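Local coordinates for protein Cdhr2 (PDB 5CYX) that probably joins adjacent microvilli of epithelial cells through calcium-dependent heterophilic adhesion by its extracellular cadherin repeats, the first three of which make up this chain, at residues S126-D131 and V140-E145; L157-E162 and V167-L172; D67-P72 and D131-T136. One frame throughout, in Å; residues are numbered along the deposited sequence.

In the fold
All three contacts lie in the first two of three cadherin repeats. Interactions 1 and 2 belong wholly to the second repeat, with centres 15 Å apart, and they touch where strand 140-148 meets strand 158-160 through Tyr142 and Ile160. Interaction 3 joins repeats one and two at their calcium-filled junction, its centre 19 Å from that of interaction 1. The two share Asp131, which binds the calcium ion of chain D; the segment that packs on the second repeat in interaction 1 runs on into the calcium-binding loop of interaction 3. Interaction 2 lies further from the junction, with about 10 Å between its nearest atoms and those of interaction 3, and both touch the third subunit.

Interaction 1 (S126-D131 and V140-E145); sequences SVLAED and VQYFIE. With CA (calcium ion), chain D.
Tyr142 OH receives the backbone N-H of Ala129 at 2.9 Å, N to OH, in a nearly straight bond (176°). Ala129 N lies at the edge of the ring, close to its plane, so the phenol is met end-on by the backbone of 126-131. With CG beside its own backbone N (chi1 -59°), Tyr142 reaches from its strand across to the backbone of 126-131. Its hydroxyl also lies 3.8 Å from CD1 of Leu128, while further back along the ring CD2 packs against CG2 of Val127 at 4.2 Å. The contact bridges the two sheets of a cadherin repeat, a Greek-key beta sandwich: strand 140-148 is an outer strand of the four-stranded sheet, and 126-131 runs on from strand 123-126 of the other sheet toward the calcium junction. Val140, two residues before the tyrosine on the same side of its strand, divides its two methyls. CG1 sits 3.9 Å above one face of the Tyr142 ring, toward the rim, and also meets CB of Ala129 at 4.1 Å. The other methyl, CG2, touches CB of Asp131 at 3.9 Å. Beyond that apolar CB, the carboxylate of Asp131 grips the calcium ion of chain D with both oxygens, OD1 at 2.5 Å and OD2 at 2.3 Å. Ala137 O, Asp133, Asp189 and the Asn99 and Asn101 oxygens complete the shell.

Interaction 2 (L157-E162 and V167-L172); sequences LFRILE and VLNDTL
Arg159 and Val167 form a hydrogen-bonded antiparallel pair in the hairpin of strands 158-160 and 165-168: Arg159 N donates a hydrogen bond to Val167 O at 3.0 Å, and Val167 N donates one to Arg159 O at 2.7 Å. Arg159 CB lies near Val167 O, and CG, set between the backbone N and carbonyl carbon (chi1 58°), comes within 3.5 Å of that same oxygen. The chain is then extended, with CD running past the amide of Asn169 and NE donating to Asn169 OD1 at 3.1 Å in a bent bond (136°). OD1 lies near the guanidinium plane, whereas NE stands above the amide's carbonyl plane; the two flat groups are 78° apart. CG1 of Val167 sits 3.8 Å from the guanidinium plane, over its centre, against CZ and NH2; NH1 lies near Val167 CB, and NH2 goes on to Gly121 O of the second subunit. Cut back to an alanine, this position would probably lose the NE bond to Asn169 OD1 and the link to the second subunit, and bare the CG1 side of Val167.

On the other face, CE1 of Phe158 meets CD1 of Leu168 at 3.9 Å. Just past strand 165-168, Asn169 N donates to Leu157 O at 2.9 Å, while CD1 of Leu157 packs against CD2 of Leu172 at 4.1 Å. Asn169 ND2 bonds to Asn156 O, and OD1 also accepts from Val123 N of the second subunit. The hairpin sets an apolar face against the repeat's interior, while the Arg159-Asn169 pair carries hydrogen bonding across to a neighbouring copy.

Interaction 3 (D67-P72 and D131-T136); sequences DFETVP and DKDTGT. With CA (calcium ion), chain D; CA (calcium ion), chain C; CA (calcium ion), chain B.
The calcium-binding junction between the first and second cadherin repeats brings together an Asp-X-Glu motif, Asp67 to Glu69, and an Asp-X-Asp motif, Asp131 to Asp133. Three calcium ions follow one another along a bent line between and beside them. Asp67 OD1 binds the ion of chain B at 2.3 Å. The carboxylate of Glu69, brought round by a bend at chi2 (63°), serves two ions: OE1 bridges the ion of chain B at 2.4 Å and that of chain C at 2.7 Å, while OE2 holds the chain C ion at 2.5 Å. Asp133 bridges the next pair differently, one oxygen to each ion: OD1 on the chain C ion at 2.4 Å, OD2 on the chain D ion at 2.3 Å. The carboxylates of Glu69 and Asp133 thus meet at the middle ion with their planes 77° apart. Glu18, Asp97, Asp100 and the carbonyl oxygen of Arg98 supply further ligands of the chain B and chain C ions.

Second-shell bonds set these groups in place. Asp131 OD1, besides holding its metal, takes the backbone N-H of Asp133 at 3.0 Å on its anti lone pair, an Asx turn that fixes the loop. One water donates to both Glu69 OE2 and Lys132 O and accepts from Thr134 OG1, stitching the two repeats together. Thr134 OG1 also approaches the edge of the Phe68 ring, 3.7 Å from CE2, and both residues pack on Pro198 of the third subunit.

No direct hydrogen bond crosses between the two loops, and their closest oxygens, Glu69 OE2 and Asp133 OD1, are both metal ligands; without calcium these carboxylates would probably repel each other, consistent with a junction whose stiffness depends on the metal.

Interaction 1 (S126-D131 and V140-E145)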
loop_
_atom_site.group_PDB
_atom_site.type_symbol
_atom_site.label_atom_id
_atom_site.label_comp_id
_atom_site.label_asym_id
_atom_site.label_seq_id
_atom_site.Cartn_x
_atom_site.Cartn_y
_atom_site.Cartn_z
ATOM N N SER A 126 7.015 -0.162 11.227
ATOM C CA SER A 126 7.971 0.138 10.172
ATOM C C SER A 126 9.390 -0.209 10.605
ATOM O O SER A 126 9.776 0.053 11.729
ATOM C CB SER A 126 7.838 1.607 9.767
ATOM O OG SER A 126 6.574 1.792 9.131
ATOM N N VAL A 127 10.124 -0.898 9.735
ATOM C CA VAL A 127 11.550 -1.109 9.942
ATOM C C VAL A 127 12.375 -0.371 8.866
ATOM O O VAL A 127 11.869 -0.018 7.790
ATOM C CB VAL A 127 11.885 -2.610 9.984
ATOM C CG1 VAL A 127 11.263 -3.240 11.233
ATOM C CG2 VAL A 127 11.390 -3.341 8.727
ATOM N N LEU A 128 13.647 -0.134 9.161
ATOM C CA LEU A 128 14.546 0.517 8.209
ATOM C C LEU A 128 15.866 -0.226 8.161
ATOM O O LEU A 128 16.532 -0.389 9.184
ATOM C CB LEU A 128 14.801 1.966 8.630
ATOM C CG LEU A 128 15.595 2.809 7.629
ATOM C CD1 LEU A 128 14.861 2.910 6.278
ATOM C CD2 LEU A 128 15.889 4.180 8.230
ATOM N N ALA A 129 16.254 -0.667 6.968
ATOM C CA ALA A 129 17.607 -1.189 6.801
ATOM C C ALA A 129 18.340 -0.289 5.851
ATOM O O ALA A 129 17.740 0.297 4.974
ATOM C CB ALA A 129 17.619 -2.630 6.340
ATOM N N GLU A 130 19.641 -0.157 6.063
ATOM C CA GLU A 130 20.470 0.672 5.188
ATOM C C GLU A 130 21.591 -0.186 4.672
ATOM O O GLU A 130 22.073 -1.067 5.366
ATOM C CB GLU A 130 21.024 1.877 5.981
ATOM C CG GLU A 130 19.911 2.834 6.342
ATOM C CD GLU A 130 20.333 3.875 7.347
ATOM O OE1 GLU A 130 20.962 3.505 8.397
ATOM O OE2 GLU A 130 20.010 5.047 7.087
ATOM N N ASP A 131 21.995 0.104 3.456
ATOM C CA ASP A 131 23.041 -0.632 2.768
ATOM C C ASP A 131 23.963 0.419 2.197
ATOM O O ASP A 131 23.532 1.249 1.408
ATOM C CB ASP A 131 22.441 -1.485 1.649
ATOM C CG ASP A 131 23.464 -2.355 0.931
ATOM O OD1 ASP A 131 24.544 -1.897 0.527
ATOM O OD2 ASP A 131 23.161 -3.543 0.676
ATOM N N VAL A 140 17.475 -1.056 -1.013
ATOM C CA VAL A 140 16.951 -2.038 -0.101
ATOM C C VAL A 140 15.492 -2.449 -0.400
ATOM O O VAL A 140 14.649 -1.605 -0.673
ATOM C CB VAL A 140 17.115 -1.553 1.351
ATOM C CG1 VAL A 140 16.709 -2.655 2.311
ATOM C CG2 VAL A 140 18.575 -1.168 1.594
ATOM N N GLN A 141 15.237 -3.758 -0.415
ATOM C CA GLN A 141 13.900 -4.328 -0.514
ATOM C C GLN A 141 13.668 -5.129 0.750
ATOM O O GLN A 141 14.642 -5.625 1.347
ATOM C CB GLN A 141 13.793 -5.284 -1.722
ATOM C CG GLN A 141 14.444 -4.767 -2.998
ATOM C CD GLN A 141 13.905 -5.434 -4.267
ATOM O OE1 GLN A 141 14.497 -5.324 -5.364
ATOM N NE2 GLN A 141 12.762 -6.092 -4.147
ATOM N N TYR A 142 12.403 -5.258 1.146
ATOM C CA TYR A 142 12.004 -5.990 2.338
ATOM C C TYR A 142 11.136 -7.200 2.066
ATOM O O TYR A 142 10.333 -7.192 1.151
ATOM C CB TYR A 142 11.225 -5.070 3.265
ATOM C CG TYR A 142 12.042 -3.873 3.663
ATOM C CD1 TYR A 142 12.061 -2.723 2.867
ATOM C CD2 TYR A 142 12.798 -3.881 4.841
ATOM C CE1 TYR A 142 12.838 -1.626 3.236
ATOM C CE2 TYR A 142 13.566 -2.806 5.205
ATOM C CZ TYR A 142 13.568 -1.673 4.434
ATOM O OH TYR A 142 14.341 -0.607 4.813
ATOM N N PHE A 143 11.238 -8.190 2.947
ATOM C CA PHE A 143 10.501 -9.454 2.800
ATOM C C PHE A 143 10.053 -9.972 4.146
ATOM O O PHE A 143 10.808 -9.882 5.126
ATOM C CB PHE A 143 11.366 -10.548 2.163
ATOM C CG PHE A 143 11.941 -10.152 0.891
ATOM C CD1 PHE A 143 11.236 -10.377 -0.315
ATOM C CD2 PHE A 143 13.160 -9.504 0.855
ATOM C CE1 PHE A 143 11.789 -9.967 -1.519
ATOM C CE2 PHE A 143 13.701 -9.068 -0.343
ATOM C CZ PHE A 143 13.008 -9.310 -1.547
ATOM N N ILE A 144 8.827 -10.494 4.180
ATOM C CA ILE A 144 8.322 -11.227 5.307
ATOM C C ILE A 144 8.661 -12.683 5.066
ATOM O O ILE A 144 8.119 -13.281 4.147
ATOM C CB ILE A 144 6.800 -11.060 5.500
ATOM C CG1 ILE A 144 6.495 -9.619 5.933
ATOM C CG2 ILE A 144 6.279 -12.037 6.566
ATOM C CD1 ILE A 144 5.022 -9.280 5.852
ATOM N N GLU A 145 9.538 -13.242 5.880
ATOM C CA GLU A 145 9.975 -14.635 5.719
ATOM C C GLU A 145 9.012 -15.634 6.345
ATOM O O GLU A 145 8.665 -16.627 5.714
ATOM C CB GLU A 145 11.388 -14.850 6.284
ATOM C CG GLU A 145 12.495 -14.205 5.453
ATOM C CD GLU A 145 12.661 -14.851 4.082
ATOM O OE1 GLU A 145 13.205 -15.995 4.010
ATOM O OE2 GLU A 145 12.209 -14.238 3.068
HETATM CA CA CA D . 24.791 -3.968 -0.923
#

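Interaction 2 (L157-E162 and V167-L172)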
loop_
_atom_site.group_PDB
_atom_site.type_symbol
_atom_site.label_atom_id
_atom_site.label_comp_id
_atom_site.label_asym_id
_atom_site.label_seq_id
_atom_site.Cartn_x
_atom_site.Cartn_y
_atom_site.Cartn_z
ATOM N N LEU A 157 -2.259 -12.102 6.577
ATOM C CA LEU A 157 -2.598 -11.042 7.521
ATOM C C LEU A 157 -1.753 -9.778 7.373
ATOM O O LEU A 157 -2.226 -8.685 7.679
ATOM C CB LEU A 157 -2.411 -11.585 8.973
ATOM C CG LEU A 157 -3.142 -10.935 10.126
ATOM C CD1 LEU A 157 -4.581 -10.546 9.863
ATOM C CD2 LEU A 157 -3.119 -11.879 11.321
ATOM N N PHE A 158 -0.512 -9.924 6.923
ATOM C CA PHE A 158 0.435 -8.837 6.952
ATOM C C PHE A 158 1.189 -8.825 5.672
ATOM O O PHE A 158 1.426 -9.846 5.117
ATOM C CB PHE A 158 1.456 -8.980 8.071
ATOM C CG PHE A 158 0.862 -9.043 9.420
ATOM C CD1 PHE A 158 0.345 -7.886 10.026
ATOM C CD2 PHE A 158 0.923 -10.228 10.180
ATOM C CE1 PHE A 158 -0.145 -7.924 11.318
ATOM C CE2 PHE A 158 0.383 -10.269 11.445
ATOM C CZ PHE A 158 -0.132 -9.109 12.020
ATOM N N ARG A 159 1.596 -7.635 5.247
ATOM C CA ARG A 159 2.372 -7.502 4.039
ATOM C C ARG A 159 3.330 -6.333 4.176
ATOM O O ARG A 159 3.047 -5.408 4.897
ATOM C CB ARG A 159 1.446 -7.296 2.864
ATOM C CG ARG A 159 0.501 -6.071 2.949
ATOM C CD ARG A 159 -0.485 -6.144 1.748
ATOM N NE ARG A 159 -1.486 -5.069 1.714
ATOM C CZ ARG A 159 -1.249 -3.784 1.383
ATOM N NH1 ARG A 159 -0.022 -3.365 1.096
ATOM N NH2 ARG A 159 -2.248 -2.900 1.350
ATOM N N ILE A 160 4.408 -6.339 3.420
ATOM C CA ILE A 160 5.431 -5.361 3.615
ATOM C C ILE A 160 5.693 -4.582 2.348
ATOM O O ILE A 160 5.626 -5.116 1.242
ATOM C CB ILE A 160 6.725 -5.999 4.197
ATOM C CG1 ILE A 160 7.575 -4.907 4.809
ATOM C CG2 ILE A 160 7.471 -6.785 3.113
ATOM C CD1 ILE A 160 8.463 -5.399 5.952
ATOM N N LEU A 161 5.923 -3.307 2.521
ATOM C CA LEU A 161 6.124 -2.363 1.399
ATOM C C LEU A 161 7.613 -2.141 1.203
ATOM O O LEU A 161 8.439 -2.354 2.118
ATOM C CB LEU A 161 5.477 -0.997 1.716
ATOM C CG LEU A 161 3.972 -0.901 1.929
ATOM C CD1 LEU A 161 3.597 0.541 2.307
ATOM C CD2 LEU A 161 3.221 -1.324 0.673
ATOM N N GLU A 162 7.949 -1.613 0.048
ATOM C CA GLU A 162 9.322 -1.273 -0.302
ATOM C C GLU A 162 10.015 -0.321 0.713
ATOM O O GLU A 162 11.201 -0.402 0.879
ATOM C CB GLU A 162 9.331 -0.672 -1.713
ATOM C CG GLU A 162 8.975 -1.701 -2.794
ATOM C CD GLU A 162 10.211 -2.344 -3.388
ATOM O OE1 GLU A 162 11.068 -1.564 -3.851
ATOM O OE2 GLU A 162 10.342 -3.598 -3.382
ATOM N N VAL A 167 2.058 -3.526 6.583
ATOM C CA VAL A 167 0.666 -3.116 6.474
ATOM C C VAL A 167 -0.245 -4.269 6.809
ATOM O O VAL A 167 -0.042 -5.382 6.286
ATOM C CB VAL A 167 0.334 -2.623 5.051
ATOM C CG1 VAL A 167 -1.141 -2.367 4.945
ATOM C CG2 VAL A 167 1.112 -1.335 4.783
ATOM N N LEU A 168 -1.297 -3.979 7.557
ATOM C CA LEU A 168 -2.339 -4.924 7.814
ATOM C C LEU A 168 -3.193 -5.176 6.580
ATOM O O LEU A 168 -3.732 -4.194 6.004
ATOM C CB LEU A 168 -3.219 -4.404 8.888
ATOM C CG LEU A 168 -4.249 -5.393 9.380
ATOM C CD1 LEU A 168 -3.625 -6.522 10.222
ATOM C CD2 LEU A 168 -5.327 -4.644 10.128
ATOM N N ASN A 169 -3.305 -6.459 6.213
ATOM C CA ASN A 169 -4.001 -6.924 5.018
ATOM C C ASN A 169 -5.299 -7.690 5.230
ATOM O O ASN A 169 -5.989 -7.948 4.288
ATOM C CB ASN A 169 -3.015 -7.770 4.194
ATOM C CG ASN A 169 -3.542 -8.135 2.865
ATOM O OD1 ASN A 169 -3.736 -7.258 1.952
ATOM N ND2 ASN A 169 -3.817 -9.449 2.694
ATOM N N ASP A 170 -5.609 -8.090 6.455
ATOM C CA ASP A 170 -6.855 -8.749 6.802
ATOM C C ASP A 170 -7.145 -8.371 8.258
ATOM O O ASP A 170 -6.324 -7.714 8.869
ATOM C CB ASP A 170 -6.608 -10.264 6.679
ATOM C CG ASP A 170 -7.875 -11.097 6.516
ATOM O OD1 ASP A 170 -9.002 -10.631 6.724
ATOM O OD2 ASP A 170 -7.729 -12.293 6.210
ATOM N N THR A 171 -8.306 -8.765 8.781
ATOM C CA THR A 171 -8.830 -8.236 10.033
ATOM C C THR A 171 -8.286 -9.091 11.160
ATOM O O THR A 171 -8.060 -10.308 10.998
ATOM C CB THR A 171 -10.353 -8.395 10.118
ATOM O OG1 THR A 171 -10.637 -9.758 9.786
ATOM C CG2 THR A 171 -11.104 -7.507 9.116
ATOM N N LEU A 172 -8.077 -8.463 12.292
ATOM C CA LEU A 172 -7.507 -9.165 13.445
ATOM C C LEU A 172 -8.620 -9.721 14.317
ATOM O O LEU A 172 -9.717 -9.238 14.279
ATOM C CB LEU A 172 -6.685 -8.165 14.299
ATOM C CG LEU A 172 -5.531 -7.449 13.610
ATOM C CD1 LEU A 172 -4.974 -6.227 14.328
ATOM C CD2 LEU A 172 -4.417 -8.423 13.375
#

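Interaction 3 (D67-P72 and D131-T136)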
loop_
_atom_site.group_PDB
_atom_site.type_symbol
_atom_site.label_atom_id
_atom_site.label_comp_id
_atom_site.label_asym_id
_atom_site.label_seq_id
_atom_site.Cartn_x
_atom_site.Cartn_y
_atom_site.Cartn_z
ATOM N N ASP A 67 38.548 0.625 -1.455
ATOM C CA ASP A 67 37.269 0.668 -0.768
ATOM C C ASP A 67 36.513 1.899 -1.214
ATOM O O ASP A 67 36.808 3.018 -0.795
ATOM C CB ASP A 67 37.474 0.683 0.790
ATOM C CG ASP A 67 36.140 0.649 1.546
ATOM O OD1 ASP A 67 35.082 0.291 0.974
ATOM O OD2 ASP A 67 36.108 1.028 2.699
ATOM N N PHE A 68 35.551 1.681 -2.096
ATOM C CA PHE A 68 34.759 2.735 -2.644
ATOM C C PHE A 68 34.056 3.529 -1.562
ATOM O O PHE A 68 33.958 4.746 -1.661
ATOM C CB PHE A 68 33.695 2.163 -3.571
ATOM C CG PHE A 68 32.811 3.213 -4.156
ATOM C CD1 PHE A 68 33.255 3.971 -5.230
ATOM C CD2 PHE A 68 31.536 3.452 -3.646
ATOM C CE1 PHE A 68 32.427 4.930 -5.799
ATOM C CE2 PHE A 68 30.714 4.412 -4.204
ATOM C CZ PHE A 68 31.177 5.161 -5.260
ATOM N N GLU A 69 33.582 2.837 -0.530
ATOM C CA GLU A 69 32.820 3.494 0.530
ATOM C C GLU A 69 33.612 4.578 1.295
ATOM O O GLU A 69 32.991 5.534 1.791
ATOM C CB GLU A 69 32.256 2.466 1.516
ATOM C CG GLU A 69 30.992 1.786 1.032
ATOM C CD GLU A 69 31.169 0.946 -0.253
ATOM O OE1 GLU A 69 32.032 0.078 -0.360
ATOM O OE2 GLU A 69 30.444 1.138 -1.194
ATOM N N THR A 70 34.942 4.467 1.353
ATOM C CA THR A 70 35.794 5.504 2.007
ATOM C C THR A 70 36.634 6.348 1.044
ATOM O O THR A 70 36.729 7.550 1.237
ATOM C CB THR A 70 36.763 4.904 3.025
ATOM O OG1 THR A 70 36.897 3.520 2.752
ATOM C CG2 THR A 70 36.246 5.040 4.434
ATOM N N VAL A 71 37.266 5.732 0.044
ATOM C CA VAL A 71 38.117 6.463 -0.888
ATOM C C VAL A 71 37.693 6.132 -2.333
ATOM O O VAL A 71 38.228 5.235 -2.981
ATOM C CB VAL A 71 39.612 6.216 -0.654
ATOM C CG1 VAL A 71 40.421 7.128 -1.571
ATOM C CG2 VAL A 71 40.010 6.516 0.815
ATOM N N PRO A 72 36.702 6.862 -2.830
ATOM C CA PRO A 72 36.161 6.628 -4.163
ATOM C C PRO A 72 37.107 6.939 -5.355
ATOM O O PRO A 72 36.959 6.324 -6.441
ATOM C CB PRO A 72 34.906 7.508 -4.195
ATOM C CG PRO A 72 35.113 8.536 -3.154
ATOM C CD PRO A 72 35.967 7.906 -2.095
ATOM N N ASP A 131 21.995 0.104 3.456
ATOM C CA ASP A 131 23.041 -0.632 2.768
ATOM C C ASP A 131 23.963 0.419 2.197
ATOM O O ASP A 131 23.532 1.249 1.408
ATOM C CB ASP A 131 22.441 -1.485 1.649
ATOM C CG ASP A 131 23.464 -2.355 0.931
ATOM O OD1 ASP A 131 24.544 -1.897 0.527
ATOM O OD2 ASP A 131 23.161 -3.543 0.676
ATOM N N LYS A 132 25.231 0.350 2.580
ATOM C CA LYS A 132 26.202 1.400 2.217
ATOM C C LYS A 132 26.617 1.468 0.757
ATOM O O LYS A 132 27.225 2.447 0.362
ATOM C CB LYS A 132 27.435 1.278 3.083
ATOM C CG LYS A 132 27.101 1.544 4.540
ATOM C CD LYS A 132 28.065 2.546 5.142
ATOM C CE LYS A 132 29.419 1.905 5.465
ATOM N NZ LYS A 132 30.552 2.888 5.347
ATOM N N ASP A 133 26.297 0.453 -0.057
ATOM C CA ASP A 133 26.683 0.510 -1.444
ATOM C C ASP A 133 25.792 1.567 -2.139
ATOM O O ASP A 133 24.826 2.058 -1.559
ATOM C CB ASP A 133 26.602 -0.865 -2.134
ATOM C CG ASP A 133 27.465 -1.914 -1.404
ATOM O OD1 ASP A 133 28.647 -1.607 -1.085
ATOM O OD2 ASP A 133 26.886 -2.947 -1.074
ATOM N N THR A 134 26.151 1.882 -3.381
ATOM C CA THR A 134 25.476 2.896 -4.191
ATOM C C THR A 134 24.823 2.225 -5.409
ATOM O O THR A 134 25.325 1.218 -5.898
ATOM C CB THR A 134 26.529 3.906 -4.671
ATOM O OG1 THR A 134 27.116 4.586 -3.533
ATOM C CG2 THR A 134 25.899 4.985 -5.640
ATOM N N GLY A 135 23.738 2.779 -5.942
ATOM C CA GLY A 135 23.048 2.138 -7.043
ATOM C C GLY A 135 22.215 0.965 -6.535
ATOM O O GLY A 135 21.833 0.916 -5.346
ATOM N N THR A 136 21.867 0.049 -7.441
ATOM C CA THR A 136 20.970 -1.042 -7.064
ATOM C C THR A 136 21.626 -1.883 -5.985
ATOM O O THR A 136 20.947 -2.536 -5.224
ATOM C CB THR A 136 20.563 -1.942 -8.247
ATOM O OG1 THR A 136 21.741 -2.496 -8.806
ATOM C CG2 THR A 136 19.841 -1.062 -9.365
HETATM CA CA CA D . 24.791 -3.968 -0.923
HETATM CA CA CA C . 30.634 -1.132 -2.272
HETATM CA CA CA B . 33.848 -1.459 0.109
HETATM O O HOH W 1 28.854 3.359 -1.579
HETATM O O HOH W 2 33.014 -2.067 2.344
#